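Long-range contact in sulfur oxidation protein soxB (Thermus thermophilus, PDB 2WDD), which hydrolyses sulfur-sulfur bonds in the Sox sulfur oxidation pathway, as a dimanganese thiosulfohydrolase of the 5'-nucleotidase family: residues L434-G439 / R501-A506. Residues are numbered along the deposited sequence; the frame is centred on the assembly and turned at random. Where two conformers were deposited one is given.
Sequences LFYLRG and RYLAAA
Tyr436 and Arg501 both set CG beside the backbone N, anti to the carbonyl carbon (chi1 -65° and -74°), on the same side of the sheet, and the arginine chain bends at chi3. In the conformer described here the guanidinium lies nearly flat on the phenol ring, with Arg501 CZ 4.0 Å from the centroid of the Tyr436 ring, a stacked cation-pi pair. Leu503 covers the opposite face: its CD1 sits 3.9 Å from the same centroid in a CH-pi contact, while Leu503 CB touches Tyr436 CE1 at 3.7 Å. On the other side of the sheet, Phe435 lays one ring face over the methyl of Ala504, and its edge meets Ala506 CB, 3.7 Å from CZ of Phe435. Leu437 CD1 packs on Ala504 as well, and Phe400 of strand 398-401 adjoins this apolar layer. Between the two layers the antiparallel strands are joined by four backbone hydrogen bonds, a reciprocal pair linking Phe435 with Ala504 (Phe435 N to Ala504 O, 2.9 Å) and another linking Leu437 with Tyr502. An alanine in place of Tyr436 would probably leave the Arg501 guanidinium without its stacking surface, freer to turn, and uncover Leu503 CD1. Within the C-terminal domain, far from the manganese ions, Phe435, Leu437 and Ala504 thus make one face of this strand pair mostly apolar, whereas on the other a partly exposed ring lies against a guanidinium whose charge is paired with Glu516.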
ATOM      1  N   LEU A 434      11.125 -10.974  20.734  1.00 11.69           N
ATOM      2  CA  LEU A 434      12.256 -11.907  20.644  1.00 12.13           C
ATOM      3  C   LEU A 434      11.752 -13.245  21.182  1.00 13.37           C
ATOM      4  O   LEU A 434      11.180 -13.308  22.272  1.00 12.58           O
ATOM      5  CB  LEU A 434      13.447 -11.416  21.491  1.00 12.97           C
ATOM      6  CG  LEU A 434      14.536 -10.627  20.752  1.00 18.08           C
ATOM      7  CD1 LEU A 434      13.971  -9.491  19.928  1.00 17.68           C
ATOM      8  CD2 LEU A 434      15.619 -10.105  21.697  1.00 17.81           C
ATOM      9  N   PHE A 435      11.921 -14.303  20.401  1.00 10.34           N
ATOM     10  CA  PHE A 435      11.382 -15.599  20.789  1.00 10.31           C
ATOM     11  C   PHE A 435      12.078 -16.709  20.027  1.00 13.25           C
ATOM     12  O   PHE A 435      12.581 -16.494  18.922  1.00 12.10           O
ATOM     13  CB  PHE A 435       9.876 -15.634  20.491  1.00 11.38           C
ATOM     14  CG  PHE A 435       9.538 -15.232  19.079  1.00 11.51           C
ATOM     15  CD1 PHE A 435       9.477 -16.174  18.062  1.00 12.65           C
ATOM     16  CD2 PHE A 435       9.402 -13.893  18.752  1.00 11.86           C
ATOM     17  CE1 PHE A 435       9.225 -15.783  16.740  1.00 13.12           C
ATOM     18  CE2 PHE A 435       9.160 -13.494  17.444  1.00 13.58           C
ATOM     19  CZ  PHE A 435       9.071 -14.438  16.439  1.00 11.27           C
ATOM     20  N   TYR A 436      12.063 -17.912  20.594  1.00 11.37           N
ATOM     21  CA  TYR A 436      12.682 -19.051  19.938  1.00 11.68           C
ATOM     22  C   TYR A 436      11.719 -19.751  18.997  1.00 15.18           C
ATOM     23  O   TYR A 436      10.533 -19.922  19.305  1.00 16.05           O
ATOM     24  CB  TYR A 436      13.227 -20.072  20.955  1.00 12.77           C
ATOM     25  CG  TYR A 436      14.353 -19.528  21.798  1.00 15.06           C
ATOM     26  CD1 TYR A 436      15.655 -19.515  21.317  1.00 17.13           C
ATOM     27  CD2 TYR A 436      14.091 -18.913  23.015  1.00 16.92           C
ATOM     28  CE1 TYR A 436      16.691 -18.977  22.069  1.00 18.33           C
ATOM     29  CE2 TYR A 436      15.122 -18.378  23.783  1.00 18.06           C
ATOM     30  CZ  TYR A 436      16.412 -18.403  23.295  1.00 24.08           C
ATOM     31  OH  TYR A 436      17.432 -17.860  24.045  1.00 24.55           O
ATOM     32  N   LEU A 437      12.257 -20.196  17.873  1.00 13.07           N
ATOM     33  CA  LEU A 437      11.510 -20.988  16.908  1.00 12.75           C
ATOM     34  C   LEU A 437      12.357 -22.209  16.603  1.00 16.15           C
ATOM     35  O   LEU A 437      13.567 -22.096  16.458  1.00 15.33           O
ATOM     36  CB  LEU A 437      11.342 -20.222  15.590  1.00 12.22           C
ATOM     37  CG  LEU A 437      10.323 -19.091  15.526  1.00 14.56           C
ATOM     38  CD1 LEU A 437      10.335 -18.462  14.128  1.00 14.13           C
ATOM     39  CD2 LEU A 437       8.915 -19.561  15.885  1.00 14.68           C
ATOM     40  N   ARG A 438      11.726 -23.366  16.448  1.00 13.15           N
ATOM     41  CA  ARG A 438      12.468 -24.537  16.020  1.00 13.40           C
ATOM     42  C   ARG A 438      12.732 -24.354  14.529  1.00 16.20           C
ATOM     43  O   ARG A 438      11.954 -23.679  13.836  1.00 13.67           O
ATOM     44  CB  ARG A 438      11.632 -25.799  16.240  1.00 14.57           C
ATOM     45  CG  ARG A 438      11.404 -26.096  17.713  1.00 15.14           C
ATOM     46  CD  ARG A 438      10.393 -27.213  17.892  1.00 14.66           C
ATOM     47  NE  ARG A 438       9.024 -26.740  17.738  1.00 17.57           N
ATOM     48  CZ  ARG A 438       8.267 -26.971  16.671  1.00 22.22           C
ATOM     49  NH1 ARG A 438       8.750 -27.668  15.651  1.00 15.14           N
ATOM     50  NH2 ARG A 438       7.033 -26.495  16.624  1.00 16.60           N
ATOM     51  N   GLY A 439      13.813 -24.948  14.027  1.00 15.20           N
ATOM     52  CA  GLY A 439      14.145 -24.855  12.618  1.00 14.79           C
ATOM     53  C   GLY A 439      12.961 -25.201  11.733  1.00 17.50           C
ATOM     54  O   GLY A 439      12.690 -24.533  10.726  1.00 14.46           O
ATOM     55  N   ARG A 501      16.660 -24.993  18.161  1.00 18.52           N
ATOM     56  CA  ARG A 501      15.929 -23.808  18.586  0.50 18.38           C
ATOM     57  C   ARG A 501      16.780 -22.611  18.178  1.00 21.09           C
ATOM     58  O   ARG A 501      17.966 -22.543  18.516  1.00 20.94           O
ATOM     59  CB  ARG A 501      15.752 -23.794  20.110  0.50 19.83           C
ATOM     60  CG  ARG A 501      14.719 -24.771  20.647  0.50 29.34           C
ATOM     61  CD  ARG A 501      14.161 -24.305  21.990  0.50 38.54           C
ATOM     62  NE  ARG A 501      15.158 -23.611  22.804  0.50 43.54           N
ATOM     63  CZ  ARG A 501      14.866 -22.769  23.792  0.50 55.21           C
ATOM     64  NH1 ARG A 501      13.601 -22.507  24.092  0.50 39.94           N
ATOM     65  NH2 ARG A 501      15.839 -22.187  24.481  0.50 41.28           N
ATOM     66  N   TYR A 502      16.192 -21.696  17.418  1.00 14.45           N
ATOM     67  CA  TYR A 502      16.891 -20.501  16.968  1.00 13.08           C
ATOM     68  C   TYR A 502      16.230 -19.294  17.609  1.00 16.40           C
ATOM     69  O   TYR A 502      14.998 -19.247  17.727  1.00 16.40           O
ATOM     70  CB  TYR A 502      16.751 -20.356  15.451  1.00 13.00           C
ATOM     71  CG  TYR A 502      17.470 -21.407  14.638  1.00 13.79           C
ATOM     72  CD1 TYR A 502      18.752 -21.177  14.149  1.00 15.38           C
ATOM     73  CD2 TYR A 502      16.848 -22.604  14.308  1.00 14.25           C
ATOM     74  CE1 TYR A 502      19.409 -22.126  13.393  1.00 16.28           C
ATOM     75  CE2 TYR A 502      17.499 -23.567  13.545  1.00 14.59           C
ATOM     76  CZ  TYR A 502      18.781 -23.319  13.091  1.00 18.23           C
ATOM     77  OH  TYR A 502      19.431 -24.251  12.313  1.00 19.24           O
ATOM     78  N   LEU A 503      17.024 -18.305  18.003  1.00 12.72           N
ATOM     79  CA  LEU A 503      16.435 -17.087  18.557  1.00 11.52           C
ATOM     80  C   LEU A 503      16.018 -16.194  17.396  1.00 14.53           C
ATOM     81  O   LEU A 503      16.835 -15.832  16.537  1.00 13.32           O
ATOM     82  CB  LEU A 503      17.385 -16.343  19.496  1.00 11.43           C
ATOM     83  CG  LEU A 503      16.760 -15.102  20.145  1.00 15.01           C
ATOM     84  CD1 LEU A 503      15.517 -15.448  20.960  1.00 15.31           C
ATOM     85  CD2 LEU A 503      17.774 -14.362  21.005  1.00 16.79           C
ATOM     86  N   ALA A 504      14.730 -15.875  17.365  1.00 11.29           N
ATOM     87  CA  ALA A 504      14.162 -15.073  16.306  1.00 10.85           C
ATOM     88  C   ALA A 504      13.688 -13.738  16.840  1.00 13.68           C
ATOM     89  O   ALA A 504      13.466 -13.564  18.039  1.00 12.65           O
ATOM     90  CB  ALA A 504      12.991 -15.800  15.658  1.00 11.63           C
ATOM     91  N   ALA A 505      13.516 -12.792  15.929  1.00 10.84           N
ATOM     92  CA  ALA A 505      12.947 -11.501  16.285  1.00  9.93           C
ATOM     93  C   ALA A 505      11.932 -11.187  15.202  1.00 12.25           C
ATOM     94  O   ALA A 505      12.108 -11.587  14.061  1.00 12.42           O
ATOM     95  CB  ALA A 505      14.023 -10.416  16.343  1.00 10.98           C
ATOM     96  N   ALA A 506      10.833 -10.541  15.570  1.00  9.51           N
ATOM     97  CA  ALA A 506       9.809 -10.201  14.580  1.00  9.49           C
ATOM     98  C   ALA A 506       9.025  -9.009  15.066  1.00 11.34           C
ATOM     99  O   ALA A 506       8.883  -8.806  16.267  1.00 11.01           O
ATOM    100  CB  ALA A 506       8.863 -11.382  14.366  1.00 10.54           C
TER